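Local structure of oxalate--CoA ligase (Arabidopsis thaliana, 5IE2) at residues A[261-264]-A[265-268]; A[291-294]-A[295-298]. The protein belongs to the ANL superfamily of AMP-binding enzymes and holds adenosine-5'-triphosphate in a pocket built from residues spread along its chain. All coordinates share one frame; numbering follows the deposited sequence.

How the interactions relate
Interactions 1 and 2 sit on two neighbouring helices, 261-273 and 294-304, that connect successive parallel strands (256-259, 284-287, 308-314) of one mixed sheet, each at or near the helix's N-terminal end. Interaction 1 lies wholly within helix 261-273, so four regular backbone bonds run beneath its side-chain contacts; interaction 2 straddles the entry into helix 294-304, where three backbone bonds, one of them weak, accompany four apolar side-chain contacts. Both are partly buried, but interaction 2 ends at the exposed Ser298. The two touch by packing: Pro261 CG meets Ser291 O, and Leu268 and Gln265 meet Ile296. Polar side chains of 261-268 bond to residues before and after it in the chain, whereas 291-298 starts at the bound ATP.

Interaction 1: A[261-264]-A[265-268]; sequences PTIH and QIIL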
# COMPACT_ATOMS: atom_id res chain seq x y z
N PRO A 261 3.79 8.71 3.03
CA PRO A 261 4.43 9.94 3.55
C PRO A 261 5.54 9.70 4.61
O PRO A 261 6.55 10.40 4.56
CB PRO A 261 3.27 10.71 4.17
CG PRO A 261 2.10 10.36 3.21
CD PRO A 261 2.32 8.85 2.94
N THR A 262 5.39 8.74 5.52
CA THR A 262 6.45 8.59 6.53
C THR A 262 7.79 8.13 5.89
O THR A 262 8.89 8.54 6.33
CB THR A 262 6.05 7.64 7.65
OG1 THR A 262 5.70 6.37 7.09
CG2 THR A 262 4.84 8.23 8.44
N ILE A 263 7.69 7.32 4.84
CA ILE A 263 8.91 6.91 4.14
C ILE A 263 9.50 8.07 3.33
O ILE A 263 10.73 8.29 3.35
CB ILE A 263 8.63 5.67 3.24
CG1 ILE A 263 8.33 4.44 4.09
CG2 ILE A 263 9.81 5.40 2.28
CD1 ILE A 263 9.52 3.98 4.99
N HIS A 264 8.65 8.83 2.63
CA HIS A 264 9.15 10.03 1.95
C HIS A 264 9.88 10.97 2.96
O HIS A 264 10.91 11.56 2.63
CB HIS A 264 8.01 10.83 1.29
CG HIS A 264 7.45 10.16 0.08
ND1 HIS A 264 8.24 9.78 -0.98
CD2 HIS A 264 6.18 9.79 -0.23
CE1 HIS A 264 7.47 9.24 -1.92
NE2 HIS A 264 6.22 9.24 -1.49
N GLN A 265 9.34 11.10 4.17
CA GLN A 265 10.01 11.96 5.19
C GLN A 265 11.39 11.41 5.57
O GLN A 265 12.35 12.20 5.75
CB GLN A 265 9.15 12.10 6.44
CG GLN A 265 7.94 13.04 6.20
CD GLN A 265 6.91 12.94 7.31
OE1 GLN A 265 6.24 11.90 7.46
NE2 GLN A 265 6.77 14.02 8.12
N ILE A 266 11.48 10.10 5.72
CA ILE A 266 12.82 9.51 5.99
C ILE A 266 13.83 9.76 4.85
O ILE A 266 15.03 10.06 5.09
CB ILE A 266 12.69 7.98 6.27
CG1 ILE A 266 11.92 7.82 7.57
CG2 ILE A 266 14.08 7.29 6.31
CD1 ILE A 266 11.53 6.42 7.92
N ILE A 267 13.36 9.64 3.60
CA ILE A 267 14.18 9.89 2.41
C ILE A 267 14.61 11.36 2.37
O ILE A 267 15.76 11.69 2.03
CB ILE A 267 13.40 9.53 1.15
CG1 ILE A 267 13.23 7.99 1.09
CG2 ILE A 267 14.06 10.10 -0.14
CD1 ILE A 267 12.17 7.53 -0.02
N LEU A 268 13.69 12.25 2.75
CA LEU A 268 14.04 13.69 2.83
C LEU A 268 15.06 13.99 3.92
O LEU A 268 16.00 14.77 3.70
CB LEU A 268 12.82 14.55 3.07
CG LEU A 268 11.98 14.75 1.80
CD1 LEU A 268 10.66 15.42 2.19
CD2 LEU A 268 12.72 15.61 0.80
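Ile263 and Ile267 pack against each other one turn apart on helix 261-273, the connecting helix of a beta-alpha-beta unit between strands 256-259 and 284-287. The CG2 branch of Ile263 meets the CD1 tip of Ile267 at 3.9 Å, the two side chains crossing obliquely. From its other branch, Ile263 CD1 approaches Ile266 CD1 more loosely, at 4.3 Å. Phe240 touches all three isoleucines, and Phe245 and Trp246 of helix 242-251 add to the apolar surroundings of Ile267. Underneath, Ile267 N bonds to Ile263 O at 3.0 Å, nearly along the C=O axis.

On another face, Gln265 CG lies beside its backbone N (chi1 -74°), which sets it 3.4 Å from Pro261 O; the chain is extended beyond it. With chi3 at -68° OE1 is turned to Thr262, alongside CA and CG2, and accepts a hydrogen bond from Gln438 NE2, while Thr262 OG1 bonds to Gly499 O. The ring of His264 lies against the sheet, touching Ile285 and Ser287 of strand 284-287, with ND1 bonded to Tyr257 OH and NE2 to Arg286 O, so both ring nitrogens are satisfied. Against the backbone of the first turn, Gln265 OE1 lies 3.4 Å from Thr262 CA.

Interaction 2: A[291-294]-A[295-298]; sequences SLAP and VILS. With ATP (adenosine-5'-triphosphate), chain C.
Leu292 reaches forward from the loop to the first turn of helix 294-304 and spreads its two methyls over different residues there. Leu292 CD1 touches Ile296 CG2 at 3.5 Å, and Leu292 CD2 rests against Leu297 CB at 3.7 Å, with the side chains of the two leucines roughly at right angles. The chain of Leu292 leaves CG opposite the backbone N (chi1 -178°), and chi2 near 70° then parts the methyls between Ile296 and Leu297. Apart from these methyls, Ala293 CB lies 4.2 Å from Val295 CG1.

The backbone fixes this turn. Ala293, at the N-cap position, offers its carbonyl oxygen to two donors: Leu297 N bonds to Ala293 O at 3.1 Å, in the carbonyl plane, while Ile296 N reaches the same oxygen at a poorer angle, a weak bond. Next, Ser298 N bonds to Pro294 O at 2.9 Å, nearly straight (172°).

Farther out, Val308 of strand 308-314 packs on both Leu292 and Leu297, and Leu292 N is bonded to Glu310 OE2. Ala428 and Leu431 lie against Ala293. At the start of the loop, Ser291 N comes within 3.2 Å of N1 of the ATP adenine. The arrangement is that of a beta-alpha-beta crossover from strand 284-287 to strand 308-314, its loop contributing Ser291 to the ATP pocket of this AMP-binding enzyme.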
# COMPACT_ATOMS: atom_id res chain seq x y z
N SER A 291 -2.39 10.97 4.16
CA SER A 291 -2.32 12.27 3.47
C SER A 291 -0.90 12.77 3.39
O SER A 291 -0.11 12.67 4.37
CB SER A 291 -3.21 13.35 4.10
OG SER A 291 -2.84 13.51 5.43
N LEU A 292 -0.54 13.27 2.21
CA LEU A 292 0.76 13.92 1.98
C LEU A 292 0.59 15.43 2.24
O LEU A 292 -0.10 16.12 1.48
CB LEU A 292 1.26 13.74 0.53
CG LEU A 292 2.63 14.35 0.19
CD1 LEU A 292 3.73 13.59 0.88
CD2 LEU A 292 2.90 14.32 -1.33
N ALA A 293 1.20 15.96 3.30
CA ALA A 293 1.06 17.37 3.55
C ALA A 293 1.68 18.15 2.38
O ALA A 293 2.73 17.73 1.86
CB ALA A 293 1.74 17.75 4.89
N PRO A 294 1.06 19.28 1.99
CA PRO A 294 1.64 20.10 0.92
C PRO A 294 3.12 20.45 1.15
O PRO A 294 3.91 20.54 0.19
CB PRO A 294 0.77 21.35 0.94
CG PRO A 294 -0.64 20.76 1.29
CD PRO A 294 -0.33 19.70 2.33
N VAL A 295 3.50 20.64 2.40
CA VAL A 295 4.91 21.03 2.64
C VAL A 295 5.86 19.85 2.32
O VAL A 295 6.97 20.04 1.78
CB VAL A 295 5.08 21.54 4.07
CG1 VAL A 295 4.94 20.41 5.10
CG2 VAL A 295 6.46 22.27 4.21
N ILE A 296 5.42 18.61 2.56
CA ILE A 296 6.24 17.47 2.17
C ILE A 296 6.30 17.34 0.65
O ILE A 296 7.35 17.02 0.07
CB ILE A 296 5.75 16.14 2.78
CG1 ILE A 296 5.63 16.27 4.32
CG2 ILE A 296 6.66 14.97 2.33
CD1 ILE A 296 6.99 16.82 4.99
N LEU A 297 5.17 17.58 -0.02
CA LEU A 297 5.18 17.57 -1.48
C LEU A 297 6.23 18.58 -2.02
O LEU A 297 7.09 18.21 -2.87
CB LEU A 297 3.75 17.89 -2.02
CG LEU A 297 3.58 17.81 -3.55
CD1 LEU A 297 2.10 17.48 -3.88
CD2 LEU A 297 3.96 19.10 -4.26
N SER A 298 6.17 19.82 -1.51
CA SER A 298 7.13 20.87 -1.90
C SER A 298 8.54 20.43 -1.67
O SER A 298 9.43 20.64 -2.52
CB SER A 298 6.91 22.16 -1.08
OG SER A 298 5.69 22.71 -1.50
PG ATP C . -8.89 -0.35 8.66
O1G ATP C . -9.51 0.77 9.49
O2G ATP C . -8.69 -1.61 9.42
O3G ATP C . -9.67 -0.58 7.37
PB ATP C . -7.06 1.18 7.04
O1B ATP C . -5.82 1.99 7.38
O2B ATP C . -8.33 1.86 6.68
O3B ATP C . -7.38 0.09 8.22
PA ATP C . -5.93 0.49 4.40
O1A ATP C . -6.82 -0.17 3.35
O2A ATP C . -4.52 0.09 4.51
O3A ATP C . -6.60 0.18 5.83
O5' ATP C . -6.09 2.08 4.26
C5' ATP C . -7.02 2.74 3.37
C4' ATP C . -7.35 4.09 4.01
O4' ATP C . -6.18 4.93 3.96
C3' ATP C . -8.34 4.89 3.21
O3' ATP C . -9.66 4.46 3.52
C2' ATP C . -8.08 6.31 3.66
O2' ATP C . -8.63 6.49 4.98
C1' ATP C . -6.59 6.28 3.84
N9 ATP C . -5.86 6.86 2.69
C8 ATP C . -5.34 6.23 1.62
N7 ATP C . -4.73 7.15 0.81
C5 ATP C . -4.87 8.37 1.42
C6 ATP C . -4.44 9.75 1.11
N6 ATP C . -3.68 10.00 -0.01
N1 ATP C . -4.77 10.71 2.00
C2 ATP C . -5.48 10.44 3.13
N3 ATP C . -5.91 9.20 3.47
C4 ATP C . -5.61 8.16 2.64